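Local coordinates for protein cellulase (Xanthomonas axonopodis pv. citri, PDB 5HOS) that probably hydrolyses internal beta-1,4-glucosidic bonds of cellulose, as an endo-beta-1,4-glucanase of glycosyl hydrolase family 5, at residues 227-232 with 268-273; 272-277 with 301-306. All blocks are in the same frame, centred on the assembly; numbering follows the deposited sequence.

Contact 1. Residues 227-232 with 268-273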
loop_
_atom_site.group_PDB
_atom_site.type_symbol
_atom_site.label_atom_id
_atom_site.label_comp_id
_atom_site.label_asym_id
_atom_site.label_seq_id
_atom_site.Cartn_x
_atom_site.Cartn_y
_atom_site.Cartn_z
ATOM N N GLU A 227 7.611 3.058 -0.889
ATOM C CA GLU A 227 6.285 2.802 -1.426
ATOM C C GLU A 227 5.892 3.968 -2.302
ATOM O O GLU A 227 5.927 5.107 -1.850
ATOM C CB GLU A 227 5.275 2.648 -0.298
ATOM C CG GLU A 227 3.828 2.570 -0.779
ATOM C CD GLU A 227 2.836 2.201 0.298
ATOM O OE1 GLU A 227 3.227 1.556 1.269
ATOM O OE2 GLU A 227 1.640 2.543 0.157
ATOM N N ALA A 228 5.526 3.668 -3.543
ATOM C CA ALA A 228 5.001 4.644 -4.483
ATOM C C ALA A 228 3.658 4.184 -5.016
ATOM O O ALA A 228 3.368 2.988 -5.056
ATOM C CB ALA A 228 5.971 4.831 -5.630
ATOM N N HIS A 229 2.818 5.148 -5.386
ATOM C CA HIS A 229 1.541 4.872 -6.025
ATOM C C HIS A 229 1.561 5.480 -7.422
ATOM O O HIS A 229 2.234 6.482 -7.653
ATOM C CB HIS A 229 0.399 5.477 -5.211
ATOM C CG HIS A 229 0.223 4.861 -3.856
ATOM N ND1 HIS A 229 -0.825 5.194 -3.032
ATOM C CD2 HIS A 229 0.966 3.962 -3.167
ATOM C CE1 HIS A 229 -0.733 4.514 -1.904
ATOM N NE2 HIS A 229 0.346 3.756 -1.962
ATOM N N GLN A 230 0.833 4.880 -8.360
ATOM C CA GLN A 230 0.804 5.419 -9.723
ATOM C C GLN A 230 -0.459 5.048 -10.459
ATOM O O GLN A 230 -0.751 3.862 -10.631
ATOM C CB GLN A 230 2.020 4.954 -10.542
ATOM C CG GLN A 230 2.209 5.739 -11.841
ATOM C CD GLN A 230 2.363 7.227 -11.588
ATOM O OE1 GLN A 230 3.319 7.648 -10.947
ATOM N NE2 GLN A 230 1.412 8.027 -12.067
ATOM N N TYR A 231 -1.197 6.073 -10.881
ATOM C CA TYR A 231 -2.345 5.912 -11.756
ATOM C C TYR A 231 -2.052 6.505 -13.138
ATOM O O TYR A 231 -1.126 7.317 -13.307
ATOM C CB TYR A 231 -3.583 6.497 -11.095
ATOM C CG TYR A 231 -3.973 5.695 -9.862
ATOM C CD1 TYR A 231 -4.786 4.558 -9.971
ATOM C CD2 TYR A 231 -3.493 6.034 -8.596
ATOM C CE1 TYR A 231 -5.127 3.809 -8.850
ATOM C CE2 TYR A 231 -3.833 5.286 -7.467
ATOM C CZ TYR A 231 -4.651 4.174 -7.601
ATOM O OH TYR A 231 -4.990 3.422 -6.489
ATOM N N LEU A 232 -2.810 6.046 -14.131
ATOM C CA LEU A 232 -2.485 6.280 -15.540
ATOM C C LEU A 232 -3.468 7.202 -16.256
ATOM O O LEU A 232 -3.373 7.380 -17.472
ATOM C CB LEU A 232 -2.378 4.940 -16.277
ATOM C CG LEU A 232 -1.356 3.919 -15.752
ATOM C CD1 LEU A 232 -1.032 2.907 -16.843
ATOM C CD2 LEU A 232 -0.070 4.554 -15.264
ATOM N N PHE A 268 8.266 -0.347 -4.050
ATOM C CA PHE A 268 7.048 -1.172 -4.032
ATOM C C PHE A 268 5.915 -0.305 -4.557
ATOM O O PHE A 268 5.595 0.728 -3.949
ATOM C CB PHE A 268 6.731 -1.660 -2.615
ATOM C CG PHE A 268 5.789 -2.848 -2.566
ATOM C CD1 PHE A 268 4.457 -2.729 -2.929
ATOM C CD2 PHE A 268 6.234 -4.080 -2.105
ATOM C CE1 PHE A 268 3.598 -3.823 -2.863
ATOM C CE2 PHE A 268 5.384 -5.176 -2.039
ATOM C CZ PHE A 268 4.067 -5.048 -2.425
ATOM N N LEU A 269 5.308 -0.722 -5.666
ATOM C CA LEU A 269 4.195 0.012 -6.252
ATOM C C LEU A 269 2.902 -0.485 -5.588
ATOM O O LEU A 269 2.224 -1.370 -6.097
ATOM C CB LEU A 269 4.177 -0.142 -7.778
ATOM C CG LEU A 269 3.294 0.849 -8.544
ATOM C CD1 LEU A 269 3.831 2.271 -8.441
ATOM C CD2 LEU A 269 3.182 0.433 -10.008
ATOM N N ALA A 270 2.592 0.080 -4.422
ATOM C CA ALA A 270 1.546 -0.463 -3.550
ATOM C C ALA A 270 0.122 -0.154 -4.014
ATOM O O ALA A 270 -0.823 -0.786 -3.542
ATOM C CB ALA A 270 1.734 0.006 -2.118
ATOM N N GLU A 271 -0.030 0.843 -4.885
ATOM C CA GLU A 271 -1.301 1.088 -5.559
ATOM C C GLU A 271 -1.029 1.456 -6.998
ATOM O O GLU A 271 -0.172 2.305 -7.278
ATOM C CB GLU A 271 -2.088 2.240 -4.929
ATOM C CG GLU A 271 -2.606 1.984 -3.526
ATOM C CD GLU A 271 -3.612 3.019 -3.053
ATOM O OE1 GLU A 271 -4.118 3.800 -3.897
ATOM O OE2 GLU A 271 -3.902 3.045 -1.828
ATOM N N PHE A 272 -1.773 0.805 -7.889
ATOM C CA PHE A 272 -1.886 1.194 -9.294
ATOM C C PHE A 272 -3.129 0.518 -9.835
ATOM O O PHE A 272 -3.565 -0.511 -9.303
ATOM C CB PHE A 272 -0.658 0.772 -10.107
ATOM C CG PHE A 272 -0.492 -0.716 -10.233
ATOM C CD1 PHE A 272 -0.094 -1.485 -9.137
ATOM C CD2 PHE A 272 -0.747 -1.356 -11.438
ATOM C CE1 PHE A 272 0.043 -2.857 -9.245
ATOM C CE2 PHE A 272 -0.595 -2.726 -11.551
ATOM C CZ PHE A 272 -0.204 -3.480 -10.457
ATOM N N GLY A 273 -3.697 1.098 -10.883
ATOM C CA GLY A 273 -4.897 0.552 -11.492
ATOM C C GLY A 273 -5.125 1.148 -12.856
ATOM O O GLY A 273 -4.619 2.223 -13.161
HETATM O O HOH W 1 -5.168 4.797 -13.731
#
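The carboxylate of E271 is held at both oxygens: the hydroxyl of Y231 donates to OE1 (Y231 OH to E271 OE1 2.8 Å), while R72 forms a salt bridge to OE2. The Y231 donor meets OE1 on its anti side, 28° out of the carboxylate plane, and the phenol ring stands steeply to that plane. H229 supplies a flat neighbour on the same face of the sheet. E271 CG lies 3.7 Å from the centroid of the H229 imidazole, a CH-pi contact over the face, and the carboxylate stacks within 19° of the ring plane. With CG anti to its carbonyl carbon (chi1 -65°), H229 lays its ring across E271 and keeps both nitrogens engaged. H229 NE2 donates to the anti lone pair of E227 OE2 at 2.8 Å, and H229 ND1 is bonded to E159; both bonds together fix the ring's rotation. E227 OE2 also pairs with R72 and packs against A270 CB at 3.4 Å. Between the two backbones, A228 N donates to F268 O at 3.0 Å and Q230 N to E271 O at 3.0 Å, whereas the bond from A270 N to A228 O is weak. These are neighbouring parallel strands of a (beta/alpha)8 barrel, and E271, at the C-terminal end of the seventh, occupies the position where family 5 glycosidases carry their nucleophile, consistent with an active-site cluster.

Contact 2. Residues 272-277 with 301-306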
loop_
_atom_site.group_PDB
_atom_site.type_symbol
_atom_site.label_atom_id
_atom_site.label_comp_id
_atom_site.label_asym_id
_atom_site.label_seq_id
_atom_site.Cartn_x
_atom_site.Cartn_y
_atom_site.Cartn_z
ATOM N N PHE A 272 -1.773 0.805 -7.889
ATOM C CA PHE A 272 -1.886 1.194 -9.294
ATOM C C PHE A 272 -3.129 0.518 -9.835
ATOM O O PHE A 272 -3.565 -0.511 -9.303
ATOM C CB PHE A 272 -0.658 0.772 -10.107
ATOM C CG PHE A 272 -0.492 -0.716 -10.233
ATOM C CD1 PHE A 272 -0.094 -1.485 -9.137
ATOM C CD2 PHE A 272 -0.747 -1.356 -11.438
ATOM C CE1 PHE A 272 0.043 -2.857 -9.245
ATOM C CE2 PHE A 272 -0.595 -2.726 -11.551
ATOM C CZ PHE A 272 -0.204 -3.480 -10.457
ATOM N N GLY A 273 -3.697 1.098 -10.883
ATOM C CA GLY A 273 -4.897 0.552 -11.492
ATOM C C GLY A 273 -5.125 1.148 -12.856
ATOM O O GLY A 273 -4.619 2.223 -13.161
ATOM N N THR A 274 -5.902 0.440 -13.663
ATOM C CA THR A 274 -6.213 0.827 -15.046
ATOM C C THR A 274 -7.591 0.273 -15.385
ATOM O O THR A 274 -7.971 -0.799 -14.895
ATOM C CB THR A 274 -5.196 0.287 -16.087
ATOM O OG1 THR A 274 -5.114 -1.145 -16.019
ATOM C CG2 THR A 274 -3.811 0.887 -15.887
ATOM N N GLY A 275 -8.343 1.007 -16.202
ATOM C CA GLY A 275 -9.657 0.560 -16.620
ATOM C C GLY A 275 -9.558 -0.453 -17.742
ATOM O O GLY A 275 -8.468 -0.757 -18.233
ATOM N N ASN A 276 -10.716 -0.968 -18.142
ATOM C CA ASN A 276 -10.789 -1.971 -19.185
ATOM C C ASN A 276 -10.903 -1.319 -20.565
ATOM O O ASN A 276 -11.992 -1.216 -21.121
ATOM C CB ASN A 276 -11.961 -2.919 -18.931
ATOM C CG ASN A 276 -12.016 -4.038 -19.944
ATOM O OD1 ASN A 276 -10.982 -4.521 -20.388
ATOM N ND2 ASN A 276 -13.219 -4.446 -20.330
ATOM N N THR A 277 -9.765 -0.869 -21.089
ATOM C CA THR A 277 -9.676 -0.290 -22.442
ATOM C C THR A 277 -8.435 -0.832 -23.135
ATOM O O THR A 277 -7.493 -1.282 -22.479
ATOM C CB THR A 277 -9.610 1.261 -22.441
ATOM O OG1 THR A 277 -8.328 1.710 -21.971
ATOM C CG2 THR A 277 -10.708 1.875 -21.582
ATOM N N TRP A 301 4.589 -5.182 -6.310
ATOM C CA TRP A 301 3.438 -4.339 -6.639
ATOM C C TRP A 301 2.146 -4.931 -6.126
ATOM O O TRP A 301 2.065 -6.129 -5.870
ATOM C CB TRP A 301 3.342 -4.075 -8.145
ATOM C CG TRP A 301 3.412 -5.286 -9.086
ATOM C CD1 TRP A 301 4.487 -5.656 -9.833
ATOM C CD2 TRP A 301 2.358 -6.207 -9.427
ATOM N NE1 TRP A 301 4.193 -6.756 -10.593
ATOM C CE2 TRP A 301 2.891 -7.116 -10.371
ATOM C CE3 TRP A 301 1.025 -6.362 -9.022
ATOM C CZ2 TRP A 301 2.138 -8.171 -10.914
ATOM C CZ3 TRP A 301 0.275 -7.413 -9.570
ATOM C CH2 TRP A 301 0.836 -8.295 -10.507
ATOM N N SER A 302 1.140 -4.070 -5.965
ATOM C CA SER A 302 -0.189 -4.499 -5.553
ATOM C C SER A 302 -1.242 -3.593 -6.185
ATOM O O SER A 302 -1.229 -2.370 -6.013
ATOM C CB SER A 302 -0.340 -4.579 -4.013
ATOM O OG SER A 302 0.092 -3.402 -3.344
ATOM N N TRP A 303 -2.108 -4.229 -6.971
ATOM C CA TRP A 303 -3.181 -3.579 -7.720
ATOM C C TRP A 303 -4.239 -2.984 -6.804
ATOM O O TRP A 303 -4.594 -3.588 -5.785
ATOM C CB TRP A 303 -3.830 -4.637 -8.622
ATOM C CG TRP A 303 -5.061 -4.233 -9.350
ATOM C CD1 TRP A 303 -6.351 -4.287 -8.894
ATOM C CD2 TRP A 303 -5.125 -3.749 -10.685
ATOM N NE1 TRP A 303 -7.215 -3.848 -9.869
ATOM C CE2 TRP A 303 -6.489 -3.522 -10.984
ATOM C CE3 TRP A 303 -4.160 -3.490 -11.671
ATOM C CZ2 TRP A 303 -6.909 -3.044 -12.226
ATOM C CZ3 TRP A 303 -4.577 -3.013 -12.905
ATOM C CH2 TRP A 303 -5.937 -2.796 -13.170
ATOM N N TRP A 304 -4.748 -1.809 -7.173
ATOM C CA TRP A 304 -5.904 -1.212 -6.508
ATOM C C TRP A 304 -7.082 -1.329 -7.488
ATOM O O TRP A 304 -7.036 -0.703 -8.546
ATOM C CB TRP A 304 -5.661 0.266 -6.163
ATOM C CG TRP A 304 -6.828 0.842 -5.422
ATOM C CD1 TRP A 304 -7.967 1.359 -5.962
ATOM C CD2 TRP A 304 -6.994 0.906 -4.003
ATOM N NE1 TRP A 304 -8.830 1.751 -4.967
ATOM C CE2 TRP A 304 -8.263 1.478 -3.753
ATOM C CE3 TRP A 304 -6.202 0.525 -2.916
ATOM C CZ2 TRP A 304 -8.744 1.697 -2.461
ATOM C CZ3 TRP A 304 -6.683 0.738 -1.629
ATOM C CH2 TRP A 304 -7.947 1.313 -1.411
ATOM N N ALA A 305 -8.131 -2.097 -7.187
ATOM C CA ALA A 305 -8.309 -2.892 -5.954
ATOM C C ALA A 305 -9.315 -4.000 -6.202
ATOM O O ALA A 305 -9.895 -4.089 -7.273
ATOM C CB ALA A 305 -8.802 -2.011 -4.817
ATOM N N ALA A 306 -9.498 -4.845 -5.193
ATOM C CA ALA A 306 -10.616 -5.766 -5.121
ATOM C C ALA A 306 -11.254 -5.616 -3.733
ATOM O O ALA A 306 -10.917 -4.701 -2.978
ATOM C CB ALA A 306 -10.149 -7.189 -5.388
#
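W301 brings its six-membered ring to the rim of F272, with W301 CE3 3.4 Å from F272 CZ and in the plane of the phenyl ring; the planes stand 89° apart. F272 reaches this place because CG sits between the backbone N and the carbonyl carbon (chi1 66°), which carries the ring over to the 301-303 strand. At S302 the backbone does the touching: S302 C lies 3.4 Å from F272 CE1. W303 then turns its indole edge toward the face of F272 in an offset edge-to-face pair, the centroids of the F272 ring and the W303 six-membered ring 5.5 Å apart and the planes at 84°. G273 CA lies over one face of the W303 indole, 3.9 Å from the centroid of its six-membered ring, a CH-pi contact. T274 OG1 sits at the edge of that ring, 3.4 Å from W303 CH2. W303 NE1 is hydrogen-bonded to F316 O, so the polar edge of the indole is satisfied outside the contact. W304 N donates to F272 O at 2.8 Å, the one hydrogen bond across the segments. The peptide joining W304 to A305 is cis, where the chain turns a corner. A tryptophan followed by a non-proline cis peptide at the end of the eighth barrel strand recurs in family 5 glycosidases, and here it lies beside the aromatic cluster of F272, W301 and W303, between strands seven and eight of the barrel.

How the contacts relate
From the N terminus, the chain runs through 227-232, loops out by way of helix 248-262, and returns as 268-273, where contact 1 closes the first loop. It then departs through 274-277 into helix 278-293 and comes back as 301-306, closing the second loop at contact 2. The loops follow one another, neither enclosing the other, and F272 and G273 belong to both contacts. Successive beta-alpha-beta units thus share strand 267-273 and set strands six, seven and eight side by side. S302 joins them directly: S302 N lies 2.9 Å from L269 O, a probable hydrogen bond. The C243-C280 disulfide additionally ties the first loop to helix 278-293.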